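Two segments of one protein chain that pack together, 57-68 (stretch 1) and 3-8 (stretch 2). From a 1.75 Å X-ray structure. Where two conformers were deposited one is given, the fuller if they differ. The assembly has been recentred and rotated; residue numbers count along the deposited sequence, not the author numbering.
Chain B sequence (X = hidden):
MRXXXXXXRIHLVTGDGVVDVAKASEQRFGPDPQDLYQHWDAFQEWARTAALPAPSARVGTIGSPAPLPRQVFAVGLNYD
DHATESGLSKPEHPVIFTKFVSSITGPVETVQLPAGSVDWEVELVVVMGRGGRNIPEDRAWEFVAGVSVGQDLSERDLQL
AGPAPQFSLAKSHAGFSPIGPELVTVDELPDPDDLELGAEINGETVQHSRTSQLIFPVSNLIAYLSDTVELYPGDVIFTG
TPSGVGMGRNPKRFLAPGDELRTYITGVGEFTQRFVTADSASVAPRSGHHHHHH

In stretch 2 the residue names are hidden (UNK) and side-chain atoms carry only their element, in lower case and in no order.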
# COMPACT_ATOMS: atom_id res chain seq x y z
N ALA B 57 5.38 29.22 17.67
CA ALA B 57 4.58 28.29 18.46
C ALA B 57 3.97 27.21 17.57
O ALA B 57 3.58 27.47 16.43
CB ALA B 57 3.47 29.03 19.19
N ARG B 58 3.91 25.99 18.09
CA ARG B 58 3.23 24.89 17.41
C ARG B 58 1.75 25.20 17.33
O ARG B 58 1.08 25.23 18.35
CB ARG B 58 3.43 23.58 18.18
CG ARG B 58 4.65 22.74 17.86
CD ARG B 58 4.68 21.56 18.84
NE ARG B 58 5.93 20.81 18.84
CZ ARG B 58 7.07 21.24 19.38
NH1 ARG B 58 8.15 20.48 19.36
NH2 ARG B 58 7.15 22.46 19.89
N VAL B 59 1.21 25.41 16.12
CA VAL B 59 -0.23 25.57 15.96
C VAL B 59 -0.66 24.83 14.70
O VAL B 59 0.13 24.65 13.77
CB VAL B 59 -0.69 27.05 15.89
CG1 VAL B 59 -0.48 27.75 17.23
CG2 VAL B 59 0.02 27.77 14.76
N GLY B 60 -1.90 24.39 14.69
CA GLY B 60 -2.47 23.65 13.58
C GLY B 60 -2.64 22.18 13.92
O GLY B 60 -2.26 21.70 14.99
N THR B 61 -3.24 21.47 12.96
CA THR B 61 -3.41 20.03 13.07
C THR B 61 -2.06 19.35 12.99
O THR B 61 -1.32 19.57 12.02
CB THR B 61 -4.30 19.51 11.94
OG1 THR B 61 -5.58 20.14 11.99
CG2 THR B 61 -4.46 17.99 12.05
N ILE B 62 -1.74 18.49 13.96
CA ILE B 62 -0.54 17.66 13.85
C ILE B 62 -0.87 16.49 12.94
O ILE B 62 -1.72 15.65 13.27
CB ILE B 62 -0.07 17.17 15.23
CG1 ILE B 62 0.22 18.34 16.18
CG2 ILE B 62 1.16 16.27 15.06
CD1 ILE B 62 0.80 17.93 17.56
N GLY B 63 -0.22 16.44 11.77
CA GLY B 63 -0.40 15.34 10.85
C GLY B 63 0.62 14.25 11.08
O GLY B 63 1.54 14.37 11.90
N SER B 64 0.46 13.15 10.34
CA SER B 64 1.50 12.14 10.37
C SER B 64 2.80 12.75 9.85
O SER B 64 2.79 13.52 8.88
CB SER B 64 1.14 10.94 9.50
OG SER B 64 2.30 10.14 9.30
N PRO B 65 3.95 12.42 10.47
CA PRO B 65 5.22 12.89 9.90
C PRO B 65 5.52 12.28 8.54
O PRO B 65 6.36 12.82 7.81
CB PRO B 65 6.26 12.47 10.96
CG PRO B 65 5.59 11.38 11.76
CD PRO B 65 4.11 11.65 11.71
N ALA B 66 4.85 11.18 8.18
CA ALA B 66 4.93 10.58 6.84
C ALA B 66 3.49 10.36 6.40
O ALA B 66 2.92 9.28 6.61
CB ALA B 66 5.73 9.29 6.84
N PRO B 67 2.84 11.39 5.83
CA PRO B 67 1.40 11.28 5.57
C PRO B 67 1.06 10.52 4.28
O PRO B 67 -0.09 10.07 4.14
CB PRO B 67 0.96 12.74 5.48
CG PRO B 67 2.18 13.46 4.97
CD PRO B 67 3.37 12.74 5.58
N LEU B 68 1.99 10.37 3.33
CA LEU B 68 1.68 9.69 2.07
C LEU B 68 2.83 8.76 1.65
O LEU B 68 3.43 8.92 0.58
CB LEU B 68 1.37 10.71 0.97
CG LEU B 68 0.77 10.13 -0.32
CD1 LEU B 68 -0.46 9.25 -0.09
CD2 LEU B 68 0.46 11.21 -1.35
N UNK B 3 11.05 16.44 13.68
CA UNK B 3 10.19 17.04 12.67
C UNK B 3 8.73 16.86 13.08
O UNK B 3 8.38 15.88 13.74
c UNK B 3 11.83 16.38 10.72
c UNK B 3 10.40 16.38 11.28
c UNK B 3 12.33 17.79 10.68
c UNK B 3 11.83 15.76 9.33
N UNK B 4 7.89 17.80 12.66
CA UNK B 4 6.46 17.73 12.94
C UNK B 4 5.72 18.31 11.73
O UNK B 4 6.12 19.32 11.16
c UNK B 4 4.62 18.21 14.64
c UNK B 4 6.10 18.46 14.25
c UNK B 4 4.27 18.78 16.03
c UNK B 4 6.42 19.94 14.19
N UNK B 5 4.65 17.63 11.35
CA UNK B 5 3.79 18.02 10.24
C UNK B 5 2.65 18.84 10.83
O UNK B 5 1.87 18.32 11.63
n UNK B 5 1.70 15.97 7.85
c UNK B 5 2.31 17.03 8.41
o UNK B 5 2.06 18.19 8.07
c UNK B 5 3.30 16.75 9.52
N UNK B 6 2.59 20.12 10.50
CA UNK B 6 1.55 21.01 11.02
C UNK B 6 0.74 21.54 9.85
O UNK B 6 1.29 22.23 8.98
c UNK B 6 1.85 21.17 14.12
c UNK B 6 3.59 22.95 13.70
c UNK B 6 2.14 22.16 11.83
c UNK B 6 2.85 21.75 13.12
N UNK B 7 -0.56 21.23 9.84
CA UNK B 7 -1.45 21.61 8.75
C UNK B 7 -0.85 21.25 7.39
O UNK B 7 -0.92 22.02 6.43
c UNK B 7 -2.68 23.43 9.98
o UNK B 7 -2.68 24.62 10.39
o UNK B 7 -3.41 22.54 10.48
c UNK B 7 -1.80 23.09 8.81
N UNK B 8 -0.25 20.06 7.31
CA UNK B 8 0.30 19.58 6.05
C UNK B 8 1.66 20.11 5.65
O UNK B 8 2.19 19.70 4.60
O HOH W 1 4.11 15.10 12.54
O HOH W 2 -5.77 21.55 9.05
O HOH W 3 0.38 25.81 11.46
O HOH W 4 -1.09 18.35 9.42

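Position 3 carries four carbons, forked at the second: CB bears one carbon, which splits into two methyls, and none of them contacts stretch 1. That is leucine. The CA-to-CB bond of Leu3 points sideways to stretch 1, so the contact itself asks little of it.

Position 4 also has four carbons, but the fork sits at CB, with one arm two carbons long, and the end of that arm lies near Arg58 NE and Ile62 CD1: isoleucine. The CA-to-CB bond of Ile4 points sideways, yet the long arm, with chi1 and chi2 both t, brings its tip to stretch 1. There Ile4 CD1 lies 3.9 Å from Ile62 CD1 and 3.8 Å from Arg58 NE, at the edge of the guanidinium and near its plane.

At position 5 two carbons end in one oxygen and one nitrogen. The nitrogen lies 2.9 Å from Ser64 O, and a carbonyl acceptor calls for an amide donor, so this is asparagine. Asn5 ND2 donates that bond nearly straight, at 165°. Its backbone works too: Asn5 O accepts from Gly63 N at 2.8 Å, while water 1 links Asn5 N to Gly63 O. A CB on Gly63 would fall 2.6 Å from Asn5 ND2, a clash; the bare glycine leaves room for the amide.

Position 6 shows four carbons forked at the second. One branch end packs on Ile62 CG1, and CB sits 3.7 Å from Val59 O; this is again leucine. Leu6 shares a sheet face with Ile62, and Leu6 CD2 is 3.9 Å from Ile62 CG1.

Position 7 has two carbons, the second carrying two oxygens. One oxygen receives the Thr61 amide, which fits a carboxylate: aspartate. Thr61 N donates to Asp7 OD1 at 2.7 Å, and Asp7 N returns a bond to Thr61 O at 2.8 Å. Asp7 OD2 reaches 3.3 Å from Gly60 CA, where a CB would clash with it; the backbone angles of Gly60 by themselves also call for glycine.

Position 8 has no side-chain atoms and does not contact stretch 1 directly: glycine. The positive phi of Gly8, 81°, favours this residue by itself, and water 4 joins its N to Thr61 O.

The rule is a short antiparallel pairing, Ile62 opposite Leu6, extended by side chains that bond to backbone. Main-chain bonds from Gly63 N to Asn5 O and from Asp7 N to Thr61 O bracket the pair; the amide of Asn5 and the carboxylate of Asp7 each add a further backbone partner. Ile4 and Leu6 supply greasy contacts to Ile62, and glycines at 60 and 63 clear space for the polar groups. Between the stretches 553 Å² is buried, both sides summed.

Stretch 2 (3-8) LINLDG
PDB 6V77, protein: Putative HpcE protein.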